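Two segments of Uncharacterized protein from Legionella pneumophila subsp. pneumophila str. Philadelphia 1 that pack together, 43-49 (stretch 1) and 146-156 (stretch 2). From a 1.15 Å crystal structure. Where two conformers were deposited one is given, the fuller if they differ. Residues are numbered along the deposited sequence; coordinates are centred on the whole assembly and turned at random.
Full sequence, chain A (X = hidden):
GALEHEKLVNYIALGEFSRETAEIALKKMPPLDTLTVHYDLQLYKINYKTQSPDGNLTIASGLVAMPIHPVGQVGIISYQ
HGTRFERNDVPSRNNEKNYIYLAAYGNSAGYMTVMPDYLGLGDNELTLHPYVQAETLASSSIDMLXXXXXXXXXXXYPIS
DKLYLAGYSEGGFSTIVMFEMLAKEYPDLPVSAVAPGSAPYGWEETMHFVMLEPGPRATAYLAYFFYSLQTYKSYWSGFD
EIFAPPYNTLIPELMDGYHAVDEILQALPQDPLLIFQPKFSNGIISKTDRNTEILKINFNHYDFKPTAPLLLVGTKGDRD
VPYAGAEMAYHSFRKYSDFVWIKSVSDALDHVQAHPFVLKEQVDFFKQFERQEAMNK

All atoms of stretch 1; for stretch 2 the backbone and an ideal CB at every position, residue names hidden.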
# COMPACT_ATOMS: atom_id res chain seq x y z
N LEU A 43 -20.43 2.02 -5.35
CA LEU A 43 -19.15 2.70 -5.28
C LEU A 43 -19.30 4.19 -5.06
O LEU A 43 -20.17 4.83 -5.67
CB LEU A 43 -18.39 2.51 -6.61
CG LEU A 43 -18.16 1.11 -7.14
CD1 LEU A 43 -17.29 1.14 -8.40
CD2 LEU A 43 -17.50 0.29 -6.12
N TYR A 44 -18.39 4.74 -4.25
CA TYR A 44 -18.27 6.17 -4.01
C TYR A 44 -16.81 6.56 -4.09
O TYR A 44 -15.94 5.87 -3.54
CB TYR A 44 -18.78 6.53 -2.62
CG TYR A 44 -20.27 6.37 -2.46
CD1 TYR A 44 -21.14 7.36 -2.89
CD2 TYR A 44 -20.81 5.24 -1.89
CE1 TYR A 44 -22.51 7.24 -2.75
CE2 TYR A 44 -22.21 5.09 -1.76
CZ TYR A 44 -23.03 6.10 -2.22
OH TYR A 44 -24.40 5.97 -2.08
N LYS A 45 -16.54 7.70 -4.73
CA LYS A 45 -15.25 8.38 -4.58
C LYS A 45 -15.42 9.46 -3.54
O LYS A 45 -16.37 10.26 -3.62
CB LYS A 45 -14.79 8.99 -5.93
CG LYS A 45 -13.59 9.92 -5.80
CD LYS A 45 -12.97 10.23 -7.18
CE LYS A 45 -13.75 11.18 -7.98
NZ LYS A 45 -13.63 12.46 -7.30
N ILE A 46 -14.52 9.48 -2.56
CA ILE A 46 -14.59 10.46 -1.50
C ILE A 46 -13.35 11.34 -1.48
O ILE A 46 -12.28 10.94 -1.92
CB ILE A 46 -14.83 9.81 -0.10
CG1 ILE A 46 -13.59 9.09 0.46
CG2 ILE A 46 -16.02 8.83 -0.13
CD1 ILE A 46 -13.82 8.56 1.91
N ASN A 47 -13.53 12.52 -0.91
CA ASN A 47 -12.46 13.43 -0.58
C ASN A 47 -12.49 13.71 0.91
O ASN A 47 -13.58 13.83 1.51
CB ASN A 47 -12.57 14.72 -1.38
CG ASN A 47 -12.72 14.46 -2.85
OD1 ASN A 47 -13.84 14.37 -3.37
ND2 ASN A 47 -11.60 14.34 -3.54
N TYR A 48 -11.31 13.79 1.52
CA TYR A 48 -11.22 13.88 2.97
C TYR A 48 -10.01 14.69 3.39
O TYR A 48 -9.01 14.83 2.67
CB TYR A 48 -11.18 12.47 3.58
CG TYR A 48 -9.93 11.69 3.25
CD1 TYR A 48 -9.79 11.00 2.05
CD2 TYR A 48 -8.85 11.67 4.14
CE1 TYR A 48 -8.65 10.30 1.75
CE2 TYR A 48 -7.69 10.97 3.84
CZ TYR A 48 -7.60 10.26 2.66
OH TYR A 48 -6.45 9.56 2.35
N LYS A 49 -10.09 15.20 4.61
CA LYS A 49 -9.02 16.01 5.22
C LYS A 49 -7.92 15.14 5.81
O LYS A 49 -8.19 14.20 6.55
CB LYS A 49 -9.58 16.86 6.36
CG LYS A 49 -10.61 17.85 5.94
CD LYS A 49 -11.11 18.65 7.15
CE LYS A 49 -12.07 19.72 6.71
NZ LYS A 49 -12.54 20.49 7.90
N UNK A 146 -11.37 6.74 8.55
CA UNK A 146 -12.33 7.51 9.35
C UNK A 146 -13.37 8.18 8.46
O UNK A 146 -14.57 8.20 8.77
CB UNK A 146 -11.60 8.56 10.19
N UNK A 147 -12.92 8.76 7.35
CA UNK A 147 -13.85 9.40 6.40
C UNK A 147 -14.84 8.40 5.82
O UNK A 147 -16.01 8.73 5.64
CB UNK A 147 -13.07 10.07 5.26
N UNK A 148 -14.37 7.18 5.54
CA UNK A 148 -15.24 6.15 5.03
C UNK A 148 -16.30 5.74 6.04
O UNK A 148 -17.46 5.50 5.70
CB UNK A 148 -14.41 4.93 4.61
N UNK A 149 -15.92 5.69 7.31
CA UNK A 149 -16.88 5.40 8.36
C UNK A 149 -17.90 6.52 8.49
O UNK A 149 -19.07 6.26 8.77
CB UNK A 149 -16.16 5.18 9.69
N UNK A 150 -17.46 7.76 8.32
CA UNK A 150 -18.42 8.86 8.28
C UNK A 150 -19.43 8.70 7.14
O UNK A 150 -20.64 8.96 7.32
CB UNK A 150 -17.68 10.19 8.14
N UNK A 151 -18.95 8.30 5.97
CA UNK A 151 -19.86 8.04 4.84
C UNK A 151 -20.88 6.97 5.19
O UNK A 151 -22.09 7.16 4.96
CB UNK A 151 -19.07 7.62 3.60
N UNK A 152 -20.41 5.87 5.76
CA UNK A 152 -21.34 4.80 6.12
C UNK A 152 -22.38 5.31 7.12
O UNK A 152 -23.57 4.98 6.98
CB UNK A 152 -20.58 3.60 6.70
N UNK A 153 -21.98 6.16 8.07
CA UNK A 153 -22.95 6.72 9.04
C UNK A 153 -23.98 7.59 8.33
O UNK A 153 -25.17 7.52 8.61
CB UNK A 153 -22.23 7.54 10.11
N UNK A 154 -23.51 8.43 7.42
CA UNK A 154 -24.41 9.31 6.68
C UNK A 154 -25.40 8.54 5.83
O UNK A 154 -26.52 9.00 5.60
CB UNK A 154 -23.60 10.26 5.79
N UNK A 155 -25.01 7.37 5.35
CA UNK A 155 -25.86 6.54 4.50
C UNK A 155 -26.64 5.47 5.26
O UNK A 155 -27.32 4.67 4.63
CB UNK A 155 -25.00 5.87 3.43
N UNK A 156 -26.54 5.46 6.58
CA UNK A 156 -27.19 4.48 7.45
C UNK A 156 -26.79 3.06 7.06
O UNK A 156 -27.62 2.14 7.07
CB UNK A 156 -28.71 4.64 7.39

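Stretch 1 is a strand whose Tyr 44, Ile 46 and Tyr 48 point toward the helix, while Lys 45 and Asn 47 point away. What it offers stretch 2 is therefore almost wholly apolar, and the helix crosses it at 122°, with an axial closest approach of 9.1 Å.

Position 146 has helical backbone angles, and nothing of the strand lies within 5.5 Å of its ideal CB. Stretch 1 sets little limit here; the residue is Phe 146, which makes no contact with the strand.

Position 147 is the tightest. Its CA lies 6.2 Å from the CA of Tyr 48, and its CB points toward the strand, with the ideal CB 3.5 Å from Tyr 48 CB and 3.8 Å from Ile 46 CD1. So little room suits a small residue, alanine, glycine or perhaps serine, and the apolar surroundings favour alanine. It is Ala 147, whose methyl CB packs against Tyr 48 CB at 3.5 Å and Ile 46 CD1 at 3.8 Å. The ring of Tyr 48 leads away, leaving the start of that side chain to meet the helix.

At 148 CB points sideways, and the ideal CB is 4.6 Å from Ile 46 CD1, so stretch 1 restricts the position only loosely. A small or medium apolar residue would suit the edge of the contact, and alanine, a good helix former, is one of several that would serve. Ala 148 is found, and its closest approach is through the backbone, Ala 148 N to Ile 46 CD1 at 3.9 Å.

Positions 149 and 150 are out of the strand's reach, so many helix-tolerant residues, polar ones included, would serve. They are Lys 149 and Glu 150, the latter with its carboxylate hydrogen-bonded elsewhere in the structure.

Position 151, one turn after 147, again points toward the strand, but its ideal CB is 5.0 Å from Ile 46 CG2. That gap calls for a longer apolar side chain: leucine, methionine or perhaps isoleucine. Leu 151, with chi1 t and chi2 p, fills it: Leu 151 CD2 lies 3.9 Å from both Ile 46 CG2 and Tyr 44 CB.

Positions 152, 153 and 154 are again beyond reach and loosely specified by stretch 1; they hold Ala 152, Asn 153 and Arg 154.

At 155 CB points toward the strand but has no neighbour there within 5.5 Å; a long apolar chain could bridge to the Tyr 44 ring. Leu 155 does so, Leu 155 CD1 reaching 3.6 Å from Tyr 44 CE2.

Position 156 has phi +56°, a value that favours glycine, with asparagine also common. The residue is His 156, which closes a Schellman motif: His 156 N donates a hydrogen bond to Asn 153 O at 3.2 Å.

Stretch 2 (146-156) FAAKELANRLH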
# COMPACT_ATOMS: atom_id res chain seq x y z
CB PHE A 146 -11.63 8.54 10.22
CG PHE A 146 -10.77 7.96 11.30
CD1 PHE A 146 -11.02 6.71 11.82
CD2 PHE A 146 -9.70 8.67 11.80
CE1 PHE A 146 -10.20 6.18 12.82
CE2 PHE A 146 -8.91 8.16 12.80
CZ PHE A 146 -9.15 6.93 13.31
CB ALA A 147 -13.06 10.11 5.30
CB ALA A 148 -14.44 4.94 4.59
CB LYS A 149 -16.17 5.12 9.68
CG LYS A 149 -15.41 3.77 9.63
CD LYS A 149 -14.67 3.39 10.87
CE LYS A 149 -15.63 2.75 11.87
NZ LYS A 149 -14.91 2.25 13.06
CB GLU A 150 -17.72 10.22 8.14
CG GLU A 150 -16.85 10.61 9.33
CD GLU A 150 -16.01 11.86 9.09
OE1 GLU A 150 -16.44 12.73 8.31
OE2 GLU A 150 -14.91 11.97 9.69
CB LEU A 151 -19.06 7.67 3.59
CG LEU A 151 -19.90 7.32 2.37
CD1 LEU A 151 -20.69 8.53 1.87
CD2 LEU A 151 -19.00 6.70 1.28
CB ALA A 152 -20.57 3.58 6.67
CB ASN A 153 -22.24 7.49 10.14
CG ASN A 153 -23.20 8.05 11.19
OD1 ASN A 153 -24.17 7.40 11.56
ND2 ASN A 153 -22.91 9.25 11.66
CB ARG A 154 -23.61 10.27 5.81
CG ARG A 154 -22.91 11.35 6.62
CD ARG A 154 -21.87 12.04 5.80
NE ARG A 154 -21.20 13.15 6.48
CZ ARG A 154 -21.56 14.43 6.44
NH1 ARG A 154 -22.66 14.81 5.78
NH2 ARG A 154 -20.84 15.34 7.07
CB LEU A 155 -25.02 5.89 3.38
CG LEU A 155 -24.44 6.89 2.38
CD1 LEU A 155 -23.55 6.17 1.38
CD2 LEU A 155 -25.59 7.60 1.66
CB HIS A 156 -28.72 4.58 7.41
CG HIS A 156 -29.28 5.84 7.98
ND1 HIS A 156 -30.54 5.90 8.53
CD2 HIS A 156 -28.78 7.10 8.06
CE1 HIS A 156 -30.78 7.13 8.93
NE2 HIS A 156 -29.74 7.88 8.65
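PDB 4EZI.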